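Local coordinates for protein putative phosphatase (DUF442) (Shewanella putrefaciens CN-32, PDB 3GXH) that is of unknown function but is probably a phosphatase related to the dual-specificity and tyrosine phosphatases, at residues P28-F33 with G60-Q65. Residues are numbered along the deposited sequence; the frame is centred on the assembly and turned at random. Where two conformers were deposited one is given.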
# COMPACT_ATOMS: atom_id res chain seq x y z
N PRO A 28 9.53 4.72 -0.11
CA PRO A 28 10.79 4.61 0.63
C PRO A 28 11.99 4.96 -0.23
O PRO A 28 11.96 4.62 -1.41
CB PRO A 28 10.84 3.12 1.09
CG PRO A 28 9.39 2.69 0.96
CD PRO A 28 8.92 3.40 -0.27
N ASN A 29 12.99 5.66 0.29
CA ASN A 29 14.25 5.76 -0.40
C ASN A 29 15.03 4.47 -0.21
O ASN A 29 14.60 3.54 0.46
CB ASN A 29 15.01 7.01 0.06
CG ASN A 29 15.42 6.98 1.48
OD1 ASN A 29 15.71 5.94 2.06
ND2 ASN A 29 15.48 8.17 2.07
N GLU A 30 16.18 4.35 -0.86
CA GLU A 30 16.91 3.12 -0.88
C GLU A 30 17.26 2.63 0.50
O GLU A 30 17.02 1.47 0.87
CB GLU A 30 18.17 3.22 -1.76
CG GLU A 30 18.98 1.93 -1.78
CD GLU A 30 20.10 1.92 -2.83
OE1 GLU A 30 20.14 2.82 -3.71
OE2 GLU A 30 20.95 1.00 -2.76
N GLN A 31 17.83 3.49 1.33
CA GLN A 31 18.21 3.10 2.68
C GLN A 31 17.03 2.68 3.52
O GLN A 31 17.15 1.80 4.38
CB GLN A 31 19.05 4.21 3.32
CG GLN A 31 18.52 5.51 3.29
CD GLN A 31 18.78 6.36 1.97
OE1 GLN A 31 19.12 5.86 0.79
NE2 GLN A 31 18.53 7.68 2.14
N GLN A 32 15.88 3.28 3.28
CA GLN A 32 14.66 2.94 4.02
C GLN A 32 14.18 1.51 3.72
O GLN A 32 13.54 0.89 4.56
CB GLN A 32 13.54 3.97 3.81
CG GLN A 32 13.88 5.28 4.49
CD GLN A 32 13.00 6.40 4.10
OE1 GLN A 32 12.44 6.39 3.01
NE2 GLN A 32 12.91 7.42 4.99
N PHE A 33 14.52 0.94 2.55
CA PHE A 33 14.16 -0.45 2.34
C PHE A 33 14.91 -1.35 3.31
O PHE A 33 14.37 -2.37 3.75
CB PHE A 33 14.42 -0.87 0.90
CG PHE A 33 13.43 -0.32 -0.06
CD1 PHE A 33 12.10 -0.66 0.04
CD2 PHE A 33 13.79 0.53 -1.11
CE1 PHE A 33 11.12 -0.15 -0.85
CE2 PHE A 33 12.79 1.05 -1.96
CZ PHE A 33 11.48 0.70 -1.81
N GLY A 60 12.43 -2.99 -7.71
CA GLY A 60 12.54 -4.40 -7.35
C GLY A 60 13.94 -4.86 -7.00
O GLY A 60 14.13 -5.72 -6.14
N LYS A 61 14.94 -4.29 -7.69
CA LYS A 61 16.30 -4.53 -7.36
C LYS A 61 16.59 -4.11 -5.92
O LYS A 61 17.20 -4.83 -5.14
CB LYS A 61 17.23 -3.82 -8.34
CG LYS A 61 18.70 -4.03 -8.05
CD LYS A 61 19.58 -3.30 -9.10
CE LYS A 61 21.09 -3.53 -8.85
NZ LYS A 61 21.67 -2.64 -7.81
N LEU A 62 16.14 -2.91 -5.56
CA LEU A 62 16.37 -2.42 -4.21
C LEU A 62 15.68 -3.30 -3.16
O LEU A 62 16.25 -3.59 -2.10
CB LEU A 62 15.91 -0.98 -4.05
CG LEU A 62 16.44 0.04 -5.06
CD1 LEU A 62 15.91 1.48 -4.72
CD2 LEU A 62 17.92 -0.02 -5.15
N VAL A 63 14.45 -3.71 -3.46
CA VAL A 63 13.65 -4.50 -2.52
C VAL A 63 14.28 -5.88 -2.34
O VAL A 63 14.45 -6.38 -1.23
CB VAL A 63 12.17 -4.58 -2.93
CG1 VAL A 63 11.40 -5.66 -2.14
CG2 VAL A 63 11.54 -3.19 -2.82
N THR A 64 14.63 -6.52 -3.43
CA THR A 64 15.17 -7.90 -3.36
C THR A 64 16.59 -7.89 -2.80
O THR A 64 16.92 -8.77 -1.98
CB THR A 64 14.97 -8.68 -4.68
OG1 THR A 64 15.65 -8.01 -5.71
CG2 THR A 64 13.44 -8.86 -5.00
N GLN A 65 17.38 -6.86 -3.10
CA GLN A 65 18.70 -6.66 -2.47
C GLN A 65 18.62 -6.50 -0.96
O GLN A 65 19.54 -6.91 -0.26
CB GLN A 65 19.41 -5.41 -3.03
CG GLN A 65 20.14 -5.67 -4.33
CD GLN A 65 20.82 -4.43 -4.89
OE1 GLN A 65 20.58 -3.30 -4.43
NE2 GLN A 65 21.65 -4.63 -5.90
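Two helices of the phosphatase-like alpha/beta domain, 30-38 and 59-65, meet here through F33 and E30 on one side and L62 and V63 on the other. The ring of F33 is the centrepiece. CG2 of V63 lies over one of its faces in a CH-pi contact, 4.0 Å from the F33 ring centroid and 23° off the ring normal; the closest pair is V63 CG2 and F33 CE1 at 3.6 Å. CB of P28 covers the opposite face, toward the rim, so the ring is clamped between a proline and a valine methyl. L62 crosses F33 at about a right angle, its CB 3.9 Å from F33 CD2. CD1 of L62 sits between E30 CB and F33 CE2, while its CD2 meets the end of E30, 3.7 Å from E30 CD. The exposed glutamate has CG anti to its backbone N (chi1 179°) and runs on extended, which brings the carboxylate up to the CD2 methyl of L62. Helix 30-38 starts with a capping box: N29 OD1 accepts from Q32 N at 2.9 Å, nearly in line with the side-chain C=O, while N29 N donates to Q32 OE1 at 2.9 Å. In helix 59-65, T64 OG1 and T64 N reach G60 O from opposite faces of its plane. M68 touches both F33 and V63, and P28 rests on L101 and H103 of strand 100-103. The arrangement is largely apolar helix-to-helix packing beside the central sheet, joining the capped start of one helix to the short helix that follows in a fold consistent with the dual-specificity and tyrosine phosphatases.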